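Local coordinates for extracellular solute-binding protein, family 7 (Colwellia psychrerythraea, PDB 4PET) that probably captures small carboxylates such as pyruvate, together with calcium, in the periplasm as the solute-binding component of a TRAP transporter, at residues A52-E57 and M265-Y270; W31-T36 and D46-M51; V111-I116 and E305-A310. All blocks are in the same frame, centred on the assembly; numbering follows the deposited sequence.

Contact 1. Residues A52-E57 and M265-Y270; sequences AKMVKE and MKAAAY
The hydroxyl oxygen of Tyr-270 is held by Asp-271 and Ser-274 of the second subunit, and Tyr-270 belongs to the same helix as Ala-267 and Ala-268, the two residues that Met-54 touches from the facing helix. Between the two segments themselves no hydrogen bond is made; the contact is a single long apolar side chain laid against two methyl groups. Met-54, present as selenomethionine, points its beta carbon at the other helix and carries CG beside its own backbone N (chi1 -77°). From there the chain runs on extended to the selenium and then bends (chi3 -94°), which turns the terminal methyl toward Ala-268. The selenium itself lies 3.9 Å from CB of Ala-267, while CE of Met-54 comes to 3.4 Å from CB of Ala-268, tighter than a usual van der Waals contact. The same CE sits 3.5 Å from the backbone N of Ala-268, so the methyl presses on the helix surface as well as on its side chain. The arrangement is helix-against-helix packing, joining helix 44-58, which belongs to a beta-alpha-beta unit, to the long helix 255-290. Alanine suits both positions on the long helix, because a methyl is all that stands between its backbone and the incoming chain. A long, flexible methionine suits the other side: the nearest CA atoms, those of Met-54 and Ala-268, are 8.5 Å apart, and its unbranched chain spans the distance. Regular backbone bonds keep each helix in shape, among them Glu-57 N to Lys-53 O at 2.9 Å and Ala-269 N to Met-265 O at 2.9 Å. Val-263 of the second subunit packs on both Met-54 and Ala-267, so the buried contact borders the dimer interface.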
loop_
_atom_site.group_PDB
_atom_site.type_symbol
_atom_site.label_atom_id
_atom_site.label_comp_id
_atom_site.label_asym_id
_atom_site.label_seq_id
_atom_site.Cartn_x
_atom_site.Cartn_y
_atom_site.Cartn_z
ATOM N N ALA A 52 -2.434 2.298 19.866
ATOM C CA ALA A 52 -2.283 2.560 21.286
ATOM C C ALA A 52 -1.051 1.917 21.901
ATOM O O ALA A 52 -0.432 2.492 22.804
ATOM C CB ALA A 52 -3.517 2.076 22.031
ATOM N N LYS A 53 -0.724 0.699 21.482
ATOM C CA LYS A 53 0.443 0.024 22.019
ATOM C C LYS A 53 1.712 0.740 21.555
ATOM O O LYS A 53 2.612 0.985 22.344
ATOM C CB LYS A 53 0.465 -1.463 21.599
ATOM C CG LYS A 53 1.632 -2.211 22.183
ATOM C CD LYS A 53 1.428 -3.715 22.052
ATOM C CE LYS A 53 2.587 -4.513 22.642
ATOM N NZ LYS A 53 2.355 -5.974 22.423
HETATM N N MSE A 54 1.764 1.101 20.278
HETATM C CA MSE A 54 2.933 1.771 19.734
HETATM C C MSE A 54 3.163 3.087 20.462
HETATM O O MSE A 54 4.295 3.442 20.741
HETATM C CB MSE A 54 2.729 2.085 18.253
HETATM C CG MSE A 54 2.886 0.937 17.366
HETATM SE SE MSE A 54 2.814 1.613 15.603
HETATM C CE MSE A 54 0.993 1.399 15.171
ATOM N N VAL A 55 2.078 3.817 20.751
ATOM C CA VAL A 55 2.175 5.088 21.450
ATOM C C VAL A 55 2.687 4.898 22.890
ATOM O O VAL A 55 3.570 5.611 23.351
ATOM C CB VAL A 55 0.833 5.838 21.486
ATOM C CG1 VAL A 55 0.922 7.007 22.455
ATOM C CG2 VAL A 55 0.442 6.319 20.099
ATOM N N LYS A 56 2.134 3.927 23.597
ATOM C CA LYS A 56 2.567 3.628 24.944
ATOM C C LYS A 56 4.046 3.281 24.997
ATOM O O LYS A 56 4.798 3.834 25.815
ATOM C CB LYS A 56 1.718 2.481 25.510
ATOM C CG LYS A 56 2.044 2.079 26.961
ATOM C CD LYS A 56 1.068 1.010 27.455
ATOM C CE LYS A 56 1.226 0.757 28.957
ATOM N NZ LYS A 56 2.521 0.108 29.268
ATOM N N GLU A 57 4.480 2.409 24.093
ATOM C CA GLU A 57 5.877 1.977 24.081
ATOM C C GLU A 57 6.853 3.084 23.657
ATOM O O GLU A 57 7.857 3.317 24.319
ATOM C CB GLU A 57 6.011 0.751 23.160
ATOM C CG GLU A 57 5.274 -0.456 23.735
ATOM C CD GLU A 57 5.239 -1.677 22.822
ATOM O OE1 GLU A 57 5.431 -1.538 21.601
ATOM O OE2 GLU A 57 4.993 -2.781 23.341
HETATM N N MSE A 265 -0.291 6.603 14.265
HETATM C CA MSE A 265 -1.536 6.465 13.519
HETATM C C MSE A 265 -1.219 6.128 12.062
HETATM O O MSE A 265 -1.903 5.305 11.454
HETATM C CB MSE A 265 -2.410 7.732 13.593
HETATM C CG MSE A 265 -3.005 8.020 14.943
HETATM SE SE MSE A 265 -4.176 9.549 14.867
HETATM C CE MSE A 265 -2.849 10.924 14.601
ATOM N N LYS A 266 -0.194 6.763 11.496
ATOM C CA LYS A 266 0.212 6.436 10.120
ATOM C C LYS A 266 0.640 4.950 9.967
ATOM O O LYS A 266 0.205 4.243 9.055
ATOM C CB LYS A 266 1.342 7.365 9.669
ATOM C CG LYS A 266 2.053 6.874 8.413
ATOM C CD LYS A 266 3.057 7.899 7.958
ATOM C CE LYS A 266 2.395 9.156 7.447
ATOM N NZ LYS A 266 3.418 10.137 6.966
ATOM N N ALA A 267 1.522 4.509 10.855
ATOM C CA ALA A 267 2.008 3.131 10.831
ATOM C C ALA A 267 0.859 2.157 11.029
ATOM O O ALA A 267 0.744 1.194 10.281
ATOM C CB ALA A 267 3.050 2.936 11.901
ATOM N N ALA A 268 -0.016 2.417 12.011
ATOM C CA ALA A 268 -1.133 1.486 12.272
ATOM C C ALA A 268 -2.048 1.428 11.070
ATOM O O ALA A 268 -2.575 0.392 10.742
ATOM C CB ALA A 268 -1.938 1.899 13.552
ATOM N N ALA A 269 -2.281 2.570 10.432
ATOM C CA ALA A 269 -3.170 2.635 9.289
ATOM C C ALA A 269 -2.604 1.882 8.069
ATOM O O ALA A 269 -3.320 1.144 7.400
ATOM C CB ALA A 269 -3.441 4.090 8.911
ATOM N N TYR A 270 -1.327 2.090 7.760
ATOM C CA TYR A 270 -0.728 1.362 6.671
ATOM C C TYR A 270 -0.757 -0.142 6.940
ATOM O O TYR A 270 -1.119 -0.907 6.069
ATOM C CB TYR A 270 0.709 1.800 6.513
ATOM C CG TYR A 270 0.928 3.016 5.628
ATOM C CD1 TYR A 270 0.582 2.984 4.281
ATOM C CD2 TYR A 270 1.549 4.147 6.126
ATOM C CE1 TYR A 270 0.845 4.055 3.450
ATOM C CE2 TYR A 270 1.850 5.231 5.292
ATOM C CZ TYR A 270 1.495 5.175 3.966
ATOM O OH TYR A 270 1.804 6.230 3.151
#

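Contact 2. Residues W31-T36 and D46-M51; sequences WKLAET and DATKNM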
loop_
_atom_site.group_PDB
_atom_site.type_symbol
_atom_site.label_atom_id
_atom_site.label_comp_id
_atom_site.label_asym_id
_atom_site.label_seq_id
_atom_site.Cartn_x
_atom_site.Cartn_y
_atom_site.Cartn_z
ATOM N N TRP A 31 -5.388 9.307 27.833
ATOM C CA TRP A 31 -6.424 9.616 26.874
ATOM C C TRP A 31 -7.372 8.431 26.711
ATOM O O TRP A 31 -7.049 7.323 27.113
ATOM C CB TRP A 31 -5.775 9.867 25.521
ATOM C CG TRP A 31 -5.267 11.280 25.353
ATOM C CD1 TRP A 31 -5.046 12.204 26.334
ATOM C CD2 TRP A 31 -4.950 11.913 24.120
ATOM N NE1 TRP A 31 -4.583 13.386 25.773
ATOM C CE2 TRP A 31 -4.522 13.227 24.415
ATOM C CE3 TRP A 31 -4.972 11.503 22.790
ATOM C CZ2 TRP A 31 -4.168 14.122 23.430
ATOM C CZ3 TRP A 31 -4.600 12.411 21.812
ATOM C CH2 TRP A 31 -4.199 13.687 22.139
ATOM N N LYS A 32 -8.526 8.681 26.103
ATOM C CA LYS A 32 -9.423 7.620 25.667
ATOM C C LYS A 32 -9.820 7.768 24.208
ATOM O O LYS A 32 -9.953 8.881 23.664
ATOM C CB LYS A 32 -10.664 7.496 26.555
ATOM C CG LYS A 32 -11.260 8.757 27.030
ATOM C CD LYS A 32 -12.062 8.487 28.308
ATOM C CE LYS A 32 -13.199 9.471 28.490
ATOM N NZ LYS A 32 -14.273 8.918 29.376
ATOM N N LEU A 33 -9.987 6.619 23.567
ATOM C CA LEU A 33 -10.354 6.570 22.155
ATOM C C LEU A 33 -11.711 5.871 22.075
ATOM O O LEU A 33 -11.897 4.815 22.687
ATOM C CB LEU A 33 -9.285 5.871 21.320
ATOM C CG LEU A 33 -9.627 5.678 19.825
ATOM C CD1 LEU A 33 -8.333 5.533 19.033
ATOM C CD2 LEU A 33 -10.540 4.470 19.537
ATOM N N ALA A 34 -12.677 6.486 21.379
ATOM C CA ALA A 34 -13.949 5.810 21.095
ATOM C C ALA A 34 -13.940 5.252 19.685
ATOM O O ALA A 34 -13.736 5.986 18.725
ATOM C CB ALA A 34 -15.120 6.762 21.243
ATOM N N GLU A 35 -14.214 3.965 19.546
ATOM C CA GLU A 35 -14.266 3.361 18.213
ATOM C C GLU A 35 -15.689 2.877 17.885
ATOM O O GLU A 35 -16.405 2.463 18.769
ATOM C CB GLU A 35 -13.228 2.244 18.071
ATOM C CG GLU A 35 -13.364 1.021 19.020
ATOM C CD GLU A 35 -12.257 -0.010 18.789
ATOM O OE1 GLU A 35 -11.381 0.260 17.931
ATOM O OE2 GLU A 35 -12.268 -1.087 19.443
ATOM N N THR A 36 -16.066 2.936 16.606
ATOM C CA THR A 36 -17.351 2.494 16.147
ATOM C C THR A 36 -17.572 1.002 16.397
ATOM O O THR A 36 -18.695 0.582 16.680
ATOM C CB THR A 36 -17.512 2.769 14.652
ATOM O OG1 THR A 36 -17.605 4.186 14.441
ATOM C CG2 THR A 36 -18.792 2.043 14.070
ATOM N N ASP A 46 -7.908 -4.144 15.643
ATOM C CA ASP A 46 -6.445 -4.355 15.751
ATOM C C ASP A 46 -5.680 -3.045 15.471
ATOM O O ASP A 46 -4.688 -2.737 16.137
ATOM C CB ASP A 46 -5.959 -5.492 14.819
ATOM C CG ASP A 46 -6.443 -6.871 15.249
ATOM O OD1 ASP A 46 -6.507 -7.146 16.457
ATOM O OD2 ASP A 46 -6.842 -7.657 14.376
ATOM N N ALA A 47 -6.169 -2.244 14.527
ATOM C CA ALA A 47 -5.500 -0.970 14.192
ATOM C C ALA A 47 -5.451 0.010 15.361
ATOM O O ALA A 47 -4.455 0.692 15.553
ATOM C CB ALA A 47 -6.166 -0.309 12.990
ATOM N N THR A 48 -6.548 0.102 16.109
ATOM C CA THR A 48 -6.593 0.938 17.299
ATOM C C THR A 48 -5.683 0.416 18.416
ATOM O O THR A 48 -4.922 1.169 19.036
ATOM C CB THR A 48 -8.071 1.114 17.805
ATOM O OG1 THR A 48 -8.722 -0.163 17.960
ATOM C CG2 THR A 48 -8.881 1.965 16.836
ATOM N N LYS A 49 -5.752 -0.879 18.676
ATOM C CA LYS A 49 -4.923 -1.477 19.709
ATOM C C LYS A 49 -3.439 -1.313 19.327
ATOM O O LYS A 49 -2.629 -0.941 20.144
ATOM C CB LYS A 49 -5.283 -2.962 19.863
ATOM C CG LYS A 49 -6.578 -3.249 20.590
ATOM C CD LYS A 49 -6.872 -4.790 20.548
ATOM C CE LYS A 49 -8.251 -5.194 21.060
ATOM N NZ LYS A 49 -9.416 -4.686 20.246
ATOM N N ASN A 50 -3.105 -1.649 18.083
ATOM C CA ASN A 50 -1.753 -1.495 17.557
ATOM C C ASN A 50 -1.267 -0.047 17.730
ATOM O O ASN A 50 -0.136 0.201 18.145
ATOM C CB ASN A 50 -1.720 -1.891 16.068
ATOM C CG ASN A 50 -1.922 -3.384 15.850
ATOM O OD1 ASN A 50 -1.899 -4.176 16.801
ATOM N ND2 ASN A 50 -2.100 -3.778 14.588
HETATM N N MSE A 51 -2.148 0.903 17.440
HETATM C CA MSE A 51 -1.800 2.314 17.528
HETATM C C MSE A 51 -1.504 2.649 18.988
HETATM O O MSE A 51 -0.427 3.153 19.329
HETATM C CB MSE A 51 -2.919 3.163 16.940
HETATM C CG MSE A 51 -2.628 4.670 16.922
HETATM SE SE MSE A 51 -2.946 5.525 18.687
HETATM C CE MSE A 51 -4.870 5.214 18.914
HETATM O O HOH W 1 -9.947 -2.021 19.781
#
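Strand 31-35 and helix 46-51 run nearly antiparallel, at 170°, with their axes 10.5 Å apart and Glu-35 facing Thr-48 at the closest pair of CA atoms. They are the first strand and the helix of a beta-alpha-beta unit that strand 63-68 completes, and Leu-33 and Glu-35, alternate residues of the strand, both point at the helix. Glu-35 supplies the polar half. Its CG lies between the backbone N and the carbonyl carbon (chi1 62°), and from there the extended chain brings OE1 to 2.7 Å from OG1 of Thr-48, close enough for a hydrogen bond, although the threonine proton also has Gly-45 O within reach. A water bridges the same groups: it donates to OG1 of Thr-48 at 2.9 Å and accepts from NZ of Lys-49 at 2.8 Å. The water also lies 2.5 Å from OE2 of Glu-35, which Ser-69 bonds as well. The lysine charge nearby would probably help to stabilise the carboxylate in this buried place. Threonine fits because its two branches divide the work: OG1 serves the polar cluster, and CG2 meets CD2 of Leu-33, the two side chains crossing at about a right angle. Farther along, Leu-33 and Met-51 meet tip to tip, with CD1 of Leu-33 a tight 3.5 Å from CE of the selenomethionine Met-51.

Contact 3. Residues V111-I116 and E305-A310; sequences VPFGMI and EAIVQA
Phe-113 carries the whole apolar contact, reaching from a loop to Ile-307 and Val-308 on a helix. Its CB points toward the helix, and CG stands beside the backbone N, anti to the carbonyl carbon (chi1 -48°), which sends the far end of the ring forward. CZ of Phe-113 lies 3.6 Å from CG2 of Val-308, which approaches obliquely, and CE1 of the ring is 3.8 Å from the same methyl. Ile-307 comes in differently: its CG2 meets the ring edge near the ring plane, 4.0 Å from CZ of Phe-113. The ring also reaches the helix backbone, with CE2 of Phe-113 at 3.9 Å from CA of Val-308. Beta-branched residues suit this place, since each offers a CG2 methyl close to the helix surface. Were Phe-113 an alanine, both methyls would probably lose their aromatic partner and a gap is likely to open between loop and helix.

No hydrogen bond crosses between the segments. Within the loop, a type II beta turn from Val-111 to Gly-114 is closed by Gly-114 N to Val-111 O at 2.9 Å, and Phe-113 takes its third position with a positive phi of 61°, where glycine is more usual. Gly-114 suits the turn's last position because a beta carbon there would run into CG2 of Val-111. The carbonyl oxygen of Gly-114 bonds outward, to Arg-340 and to Tyr-350 of the second subunit.

The turn lies in the loop leading to helix 117-126, for which Ile-116 is the N-cap residue. Pro-112 packs on helix 177-185 and Met-115 on helix 323-353. Phe-354 of the second subunit meets the Phe-113 ring edge-to-face, so helix 301-321 and the partner chain are both joined to this one aromatic residue.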
loop_
_atom_site.group_PDB
_atom_site.type_symbol
_atom_site.label_atom_id
_atom_site.label_comp_id
_atom_site.label_asym_id
_atom_site.label_seq_id
_atom_site.Cartn_x
_atom_site.Cartn_y
_atom_site.Cartn_z
ATOM N N VAL A 111 -14.825 6.578 -3.017
ATOM C CA VAL A 111 -15.973 6.858 -3.887
ATOM C C VAL A 111 -16.153 5.769 -4.950
ATOM O O VAL A 111 -15.174 5.166 -5.413
ATOM C CB VAL A 111 -15.885 8.233 -4.601
ATOM C CG1 VAL A 111 -15.599 9.337 -3.590
ATOM C CG2 VAL A 111 -14.812 8.236 -5.647
ATOM N N PRO A 112 -17.414 5.484 -5.305
ATOM C CA PRO A 112 -17.730 4.495 -6.341
ATOM C C PRO A 112 -16.942 4.804 -7.604
ATOM O O PRO A 112 -16.814 5.954 -7.997
ATOM C CB PRO A 112 -19.244 4.681 -6.546
ATOM C CG PRO A 112 -19.728 5.148 -5.198
ATOM C CD PRO A 112 -18.629 6.053 -4.696
ATOM N N PHE A 113 -16.377 3.778 -8.220
ATOM C CA PHE A 113 -15.557 3.940 -9.418
ATOM C C PHE A 113 -14.300 4.805 -9.215
ATOM O O PHE A 113 -13.636 5.201 -10.178
ATOM C CB PHE A 113 -16.434 4.436 -10.582
ATOM C CG PHE A 113 -17.699 3.652 -10.720
ATOM C CD1 PHE A 113 -17.676 2.352 -11.199
ATOM C CD2 PHE A 113 -18.899 4.174 -10.328
ATOM C CE1 PHE A 113 -18.840 1.613 -11.291
ATOM C CE2 PHE A 113 -20.072 3.429 -10.419
ATOM C CZ PHE A 113 -20.031 2.161 -10.913
ATOM N N GLY A 114 -13.911 5.004 -7.963
ATOM C CA GLY A 114 -12.722 5.791 -7.655
ATOM C C GLY A 114 -11.422 5.019 -7.562
ATOM O O GLY A 114 -11.179 4.042 -8.305
HETATM N N MSE A 115 -10.556 5.472 -6.665
HETATM C CA MSE A 115 -9.185 4.963 -6.617
HETATM C C MSE A 115 -9.072 3.711 -5.795
HETATM O O MSE A 115 -9.826 3.523 -4.832
HETATM C CB MSE A 115 -8.244 6.022 -6.048
HETATM C CG MSE A 115 -7.848 7.008 -7.107
HETATM SE SE MSE A 115 -6.754 8.458 -6.425
HETATM C CE MSE A 115 -8.134 9.481 -5.582
ATOM N N ILE A 116 -8.145 2.840 -6.190
ATOM C CA ILE A 116 -7.778 1.707 -5.337
ATOM C C ILE A 116 -6.887 2.202 -4.235
ATOM O O ILE A 116 -6.499 3.386 -4.227
ATOM C CB ILE A 116 -7.114 0.578 -6.118
ATOM C CG1 ILE A 116 -5.807 1.030 -6.773
ATOM C CG2 ILE A 116 -8.075 0.105 -7.183
ATOM C CD1 ILE A 116 -5.088 -0.116 -7.522
ATOM N N GLU A 305 -24.457 -0.255 -15.974
ATOM C CA GLU A 305 -24.485 0.963 -16.781
ATOM C C GLU A 305 -25.338 2.050 -16.113
ATOM O O GLU A 305 -24.933 3.203 -16.068
ATOM C CB GLU A 305 -25.012 0.694 -18.180
ATOM C CG GLU A 305 -24.043 -0.038 -19.073
ATOM C CD GLU A 305 -22.936 0.857 -19.601
ATOM O OE1 GLU A 305 -22.674 1.934 -19.003
ATOM O OE2 GLU A 305 -22.330 0.473 -20.625
ATOM N N ALA A 306 -26.514 1.676 -15.615
ATOM C CA ALA A 306 -27.360 2.610 -14.868
ATOM C C ALA A 306 -26.676 3.166 -13.616
ATOM O O ALA A 306 -26.829 4.345 -13.273
ATOM C CB ALA A 306 -28.672 1.959 -14.500
ATOM N N ILE A 307 -25.932 2.325 -12.915
ATOM C CA ILE A 307 -25.257 2.771 -11.717
ATOM C C ILE A 307 -24.111 3.751 -12.035
ATOM O O ILE A 307 -23.920 4.732 -11.303
ATOM C CB ILE A 307 -24.711 1.570 -10.902
ATOM C CG1 ILE A 307 -25.859 0.714 -10.358
ATOM C CG2 ILE A 307 -23.889 2.040 -9.732
ATOM C CD1 ILE A 307 -25.356 -0.541 -9.658
ATOM N N VAL A 308 -23.356 3.487 -13.103
ATOM C CA VAL A 308 -22.260 4.374 -13.515
ATOM C C VAL A 308 -22.831 5.754 -13.862
ATOM O O VAL A 308 -22.288 6.801 -13.469
ATOM C CB VAL A 308 -21.514 3.823 -14.753
ATOM C CG1 VAL A 308 -20.633 4.893 -15.373
ATOM C CG2 VAL A 308 -20.690 2.587 -14.405
ATOM N N GLN A 309 -23.951 5.730 -14.575
ATOM C CA GLN A 309 -24.615 6.948 -15.016
ATOM C C GLN A 309 -25.137 7.745 -13.823
ATOM O O GLN A 309 -25.018 8.960 -13.794
ATOM C CB GLN A 309 -25.759 6.591 -15.974
ATOM C CG GLN A 309 -26.575 7.783 -16.450
ATOM C CD GLN A 309 -27.619 7.434 -17.490
ATOM O OE1 GLN A 309 -27.371 7.543 -18.686
ATOM N NE2 GLN A 309 -28.799 7.023 -17.039
ATOM N N ALA A 310 -25.743 7.055 -12.859
ATOM C CA ALA A 310 -26.360 7.718 -11.704
ATOM C C ALA A 310 -25.241 8.318 -10.883
ATOM O O ALA A 310 -25.326 9.436 -10.428
ATOM C CB ALA A 310 -27.148 6.729 -10.866
#

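From the N terminus, contact 2 closes first, folding helix 44-58 back on strand 29-35 across a connection of only nine residues. Contact 1 opens on the next turn of that helix and closes more than two hundred residues later, tying it to helix 255-290; the two contacts stand in series and touch, where Met-51 packs on Met-265 and Ala-268. Contact 3, which opens after contact 2 has closed, ties the loop before helix 117-126 to helix 301-321. It starts inside the loop of contact 1 but closes beyond it, so these two cross. Their centres lie about 33 Å apart, on opposite sides of the chain's centre, and both border the second subunit.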